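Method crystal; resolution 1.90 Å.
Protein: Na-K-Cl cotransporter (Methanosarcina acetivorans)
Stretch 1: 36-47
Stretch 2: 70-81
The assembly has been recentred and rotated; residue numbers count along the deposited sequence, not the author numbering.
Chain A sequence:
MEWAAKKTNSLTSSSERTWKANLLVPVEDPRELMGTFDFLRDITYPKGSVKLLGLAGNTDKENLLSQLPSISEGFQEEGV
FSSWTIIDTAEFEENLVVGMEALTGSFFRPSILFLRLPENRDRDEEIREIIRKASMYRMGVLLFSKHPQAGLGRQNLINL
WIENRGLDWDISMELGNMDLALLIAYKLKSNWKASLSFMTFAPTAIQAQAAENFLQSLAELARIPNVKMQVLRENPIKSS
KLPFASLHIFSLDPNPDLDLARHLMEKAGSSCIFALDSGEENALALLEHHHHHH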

# COMPACT_ATOMS: atom_id res chain seq x y z
N THR A 36 1.51 1.41 -7.24
CA THR A 36 2.64 0.50 -7.37
C THR A 36 3.96 1.25 -7.37
O THR A 36 5.02 0.63 -7.37
CB THR A 36 2.58 -0.30 -8.70
OG1 THR A 36 1.24 -0.69 -8.98
CG2 THR A 36 3.46 -1.53 -8.62
N PHE A 37 3.91 2.59 -7.38
CA PHE A 37 5.13 3.40 -7.47
C PHE A 37 6.21 2.97 -6.47
O PHE A 37 7.37 2.75 -6.84
CB PHE A 37 4.78 4.88 -7.28
CG PHE A 37 5.96 5.81 -7.40
CD1 PHE A 37 6.14 6.55 -8.58
CD2 PHE A 37 6.82 6.03 -6.33
CE1 PHE A 37 7.20 7.46 -8.70
CE2 PHE A 37 7.89 6.92 -6.44
CZ PHE A 37 8.07 7.65 -7.65
N ASP A 38 5.86 2.88 -5.19
CA ASP A 38 6.89 2.63 -4.18
C ASP A 38 7.55 1.27 -4.35
O ASP A 38 8.73 1.09 -4.09
CB ASP A 38 6.32 2.78 -2.76
CG ASP A 38 6.15 4.23 -2.34
OD1 ASP A 38 6.74 5.12 -3.00
OD2 ASP A 38 5.44 4.48 -1.35
N PHE A 39 6.75 0.31 -4.78
CA PHE A 39 7.22 -1.06 -4.99
C PHE A 39 8.15 -1.09 -6.21
O PHE A 39 9.21 -1.71 -6.17
CB PHE A 39 6.02 -2.00 -5.18
CG PHE A 39 6.40 -3.47 -5.29
CD1 PHE A 39 7.16 -4.08 -4.30
CD2 PHE A 39 5.96 -4.22 -6.36
CE1 PHE A 39 7.50 -5.43 -4.40
CE2 PHE A 39 6.28 -5.56 -6.47
CZ PHE A 39 7.06 -6.18 -5.48
N LEU A 40 7.76 -0.41 -7.29
CA LEU A 40 8.64 -0.32 -8.46
C LEU A 40 9.94 0.36 -8.04
O LEU A 40 11.02 -0.05 -8.45
CB LEU A 40 7.96 0.49 -9.60
CG LEU A 40 6.76 -0.21 -10.23
CD1 LEU A 40 5.93 0.73 -11.13
CD2 LEU A 40 7.20 -1.43 -11.00
N ARG A 41 9.83 1.40 -7.21
CA ARG A 41 11.02 2.07 -6.71
C ARG A 41 11.90 1.11 -5.86
O ARG A 41 13.13 1.10 -5.98
CB ARG A 41 10.63 3.28 -5.89
CG ARG A 41 11.78 4.10 -5.38
CD ARG A 41 11.31 4.86 -4.17
NE ARG A 41 10.79 3.92 -3.17
CZ ARG A 41 9.99 4.25 -2.17
NH1 ARG A 41 9.60 5.52 -2.02
NH2 ARG A 41 9.58 3.32 -1.30
N ASP A 42 11.27 0.33 -5.00
CA ASP A 42 12.01 -0.61 -4.13
C ASP A 42 12.73 -1.68 -4.95
O ASP A 42 13.78 -2.17 -4.54
CB ASP A 42 11.06 -1.29 -3.12
CG ASP A 42 10.46 -0.31 -2.13
OD1 ASP A 42 11.05 0.78 -1.92
OD2 ASP A 42 9.40 -0.62 -1.57
N ILE A 43 12.19 -2.02 -6.11
CA ILE A 43 12.84 -2.99 -6.98
C ILE A 43 14.06 -2.39 -7.69
O ILE A 43 15.05 -3.08 -7.94
CB ILE A 43 11.85 -3.56 -8.03
CG1 ILE A 43 10.83 -4.48 -7.36
CG2 ILE A 43 12.59 -4.28 -9.15
CD1 ILE A 43 9.63 -4.84 -8.27
N THR A 44 14.00 -1.10 -7.99
CA THR A 44 14.99 -0.46 -8.86
C THR A 44 16.02 0.43 -8.15
O THR A 44 17.07 0.74 -8.73
CB THR A 44 14.28 0.38 -9.97
OG1 THR A 44 13.35 1.28 -9.36
CG2 THR A 44 13.52 -0.52 -10.93
N TYR A 45 15.73 0.85 -6.93
CA TYR A 45 16.65 1.71 -6.18
C TYR A 45 17.88 0.94 -5.66
O TYR A 45 17.75 -0.16 -5.13
CB TYR A 45 15.93 2.34 -4.99
CG TYR A 45 16.82 3.22 -4.15
CD1 TYR A 45 17.47 2.72 -3.02
CD2 TYR A 45 17.02 4.55 -4.50
CE1 TYR A 45 18.30 3.54 -2.27
CE2 TYR A 45 17.84 5.36 -3.75
CZ TYR A 45 18.48 4.85 -2.64
OH TYR A 45 19.29 5.69 -1.92
N PRO A 46 19.08 1.52 -5.82
CA PRO A 46 19.37 2.79 -6.50
C PRO A 46 19.90 2.57 -7.92
O PRO A 46 20.44 1.49 -8.22
CB PRO A 46 20.52 3.37 -5.66
CG PRO A 46 21.09 2.21 -4.87
CD PRO A 46 20.30 0.96 -5.22
N LYS A 47 19.73 3.58 -8.76
CA LYS A 47 20.32 3.61 -10.10
C LYS A 47 19.83 2.52 -11.05
O LYS A 47 20.40 2.34 -12.12
CB LYS A 47 21.86 3.59 -10.03
CG LYS A 47 22.49 4.74 -9.26
CD LYS A 47 22.19 6.09 -9.88
CE LYS A 47 23.12 7.16 -9.33
NZ LYS A 47 23.17 8.37 -10.20
N SER A 70 4.82 13.36 -15.06
CA SER A 70 4.98 13.72 -13.66
C SER A 70 5.47 12.53 -12.83
O SER A 70 6.30 12.66 -11.94
CB SER A 70 3.67 14.24 -13.08
OG SER A 70 3.85 14.64 -11.73
N ILE A 71 4.93 11.36 -13.14
CA ILE A 71 5.31 10.17 -12.38
C ILE A 71 6.75 9.80 -12.72
O ILE A 71 7.52 9.44 -11.84
CB ILE A 71 4.34 9.02 -12.61
CG1 ILE A 71 2.93 9.48 -12.21
CG2 ILE A 71 4.75 7.79 -11.77
CD1 ILE A 71 1.83 8.55 -12.66
N SER A 72 7.13 9.95 -13.98
CA SER A 72 8.49 9.65 -14.40
C SER A 72 9.50 10.57 -13.67
O SER A 72 10.53 10.12 -13.19
CB SER A 72 8.62 9.79 -15.93
OG SER A 72 9.84 9.23 -16.38
N GLU A 73 9.18 11.85 -13.61
CA GLU A 73 9.98 12.80 -12.83
C GLU A 73 10.03 12.39 -11.36
O GLU A 73 11.03 12.57 -10.68
CB GLU A 73 9.39 14.21 -12.97
CG GLU A 73 9.96 15.23 -12.00
CD GLU A 73 11.38 15.66 -12.34
OE1 GLU A 73 12.12 14.86 -12.96
OE2 GLU A 73 11.75 16.80 -11.99
N GLY A 74 8.93 11.82 -10.87
CA GLY A 74 8.90 11.37 -9.48
C GLY A 74 9.93 10.29 -9.22
O GLY A 74 10.62 10.32 -8.21
N PHE A 75 10.06 9.34 -10.14
CA PHE A 75 11.06 8.29 -10.00
C PHE A 75 12.45 8.89 -9.90
O PHE A 75 13.25 8.49 -9.04
CB PHE A 75 10.98 7.26 -11.13
CG PHE A 75 9.90 6.22 -10.95
CD1 PHE A 75 8.81 6.19 -11.81
CD2 PHE A 75 9.96 5.28 -9.91
CE1 PHE A 75 7.81 5.24 -11.66
CE2 PHE A 75 8.96 4.33 -9.74
CZ PHE A 75 7.88 4.30 -10.61
N GLN A 76 12.73 9.85 -10.77
CA GLN A 76 14.03 10.51 -10.77
C GLN A 76 14.32 11.19 -9.45
O GLN A 76 15.44 11.10 -8.94
CB GLN A 76 14.13 11.53 -11.92
CG GLN A 76 14.10 10.90 -13.31
CD GLN A 76 14.36 11.89 -14.45
OE1 GLN A 76 15.32 12.67 -14.41
NE2 GLN A 76 13.51 11.85 -15.47
N GLU A 77 13.32 11.89 -8.91
CA GLU A 77 13.43 12.50 -7.59
C GLU A 77 13.74 11.47 -6.49
O GLU A 77 14.39 11.79 -5.51
CB GLU A 77 12.13 13.22 -7.21
CG GLU A 77 11.73 14.32 -8.17
CD GLU A 77 10.37 14.92 -7.83
OE1 GLU A 77 9.61 14.29 -7.06
OE2 GLU A 77 10.07 16.02 -8.35
N GLU A 78 13.26 10.24 -6.67
CA GLU A 78 13.42 9.22 -5.63
C GLU A 78 14.59 8.28 -5.93
O GLU A 78 14.69 7.19 -5.36
CB GLU A 78 12.07 8.50 -5.35
CG GLU A 78 10.98 9.52 -4.93
CD GLU A 78 9.76 8.93 -4.20
OE1 GLU A 78 9.86 7.84 -3.60
OE2 GLU A 78 8.69 9.59 -4.20
N GLY A 79 15.48 8.73 -6.81
CA GLY A 79 16.76 8.09 -7.03
C GLY A 79 16.79 6.95 -8.05
O GLY A 79 17.71 6.12 -8.04
N VAL A 80 15.79 6.92 -8.92
CA VAL A 80 15.70 5.87 -9.94
C VAL A 80 15.63 6.56 -11.32
O VAL A 80 14.95 7.56 -11.49
CB VAL A 80 14.49 4.99 -9.69
CG1 VAL A 80 14.24 4.03 -10.84
CG2 VAL A 80 14.70 4.18 -8.34
N PHE A 81 16.37 6.04 -12.30
CA PHE A 81 16.32 6.64 -13.64
C PHE A 81 14.96 6.33 -14.27
O PHE A 81 14.37 5.28 -13.98
CB PHE A 81 17.45 6.10 -14.49
CG PHE A 81 18.81 6.48 -14.00
CD1 PHE A 81 19.70 5.51 -13.56
CD2 PHE A 81 19.20 7.81 -13.97
CE1 PHE A 81 20.96 5.85 -13.11
CE2 PHE A 81 20.46 8.18 -13.52
CZ PHE A 81 21.35 7.20 -13.10
O HOH W 1 6.98 7.74 -2.69

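The most unusual feature of this contact is a true face-to-face stack of two phenylalanines: the rings of F37 and F75 have centroids 4.0 Å apart and planes inclined by only 16°, with F37 CD1 3.5 Å from F75 CZ. The helices that carry them are not in intimate contact. Their axes come no closer than 11.0 Å and their N-to-C directions differ by 42°, so long side chains must span the gap. Both phenylalanines have CA-to-CB bonds that point sideways, and the rings reach inward from there, F37 with chi1 at t and F75 with chi1 at m.

F37 is the most heavily covered residue of its stretch, losing 107 Å² of the 673 Å² buried in all. With F75 over one face, its edge meets I71 CG2 (3.7 Å from F37 CD1), the backbone of G74 (G74 C to F37 CZ, 3.6 Å) and the carboxylate carbon of E78 (E78 CD to F37 CE2, 3.5 Å). G74 suits its position because an ideal CB there would lie a tight 3.4 Å from F37 CE1; without one, the ring can settle against the main chain. L40 extends the apolar patch, its CB 3.9 Å from F75 CZ, while R41 N lies near the plane of the F75 ring, 4.0 Å from F75 CE2.

Beside the stack is a charged cluster. R41 NH1 donates to E78 OE1 at 2.8 Å with an N-H...acceptor angle of 156°, a hydrogen bond within a salt bridge, and the acceptor lies near the guanidinium plane, where the N-H groups point. The same NH1 is 3.0 Å from D38 OD1, but that oxygen sits well out of the plane, so this salt bridge rests on charge alone. R41 NH2 also donates to D42 OD1 at 3.0 Å and 160°, which helps to fix the arginine. The positive charge offsets the proximity of two acids, D38 OD1 and E78 OE1, which are 4.2 Å apart; water 1 sits between the two carboxylates, its oxygen 2.6 Å from D38 OD1 and 2.9 Å from E78 OE2.

Beyond the helices, the loops close the contact. V80 is buried, with CG1 3.2 Å from T44 OG1 and CG2 4.0 Å from Y45 CB. The T44 hydroxyl is satisfied in its own helix, donating to L40 O at 2.8 Å, and so can face a valine without losing a polar partner. At G79, phi of 87° by itself favours glycine, and an ideal CB would clash with Y45 CE2 at 3.0 Å. K47 and V80 mark the backbone register, with their CA atoms 5.1 Å apart. K47 N makes a weak hydrogen bond to G79 O, long at 3.3 Å though nearly straight at 172°. The aliphatic part of the K47 side chain then packs on F81, K47 CD lying 3.5 Å from F81 CE1, an apolar use of a lysine at the exposed margin.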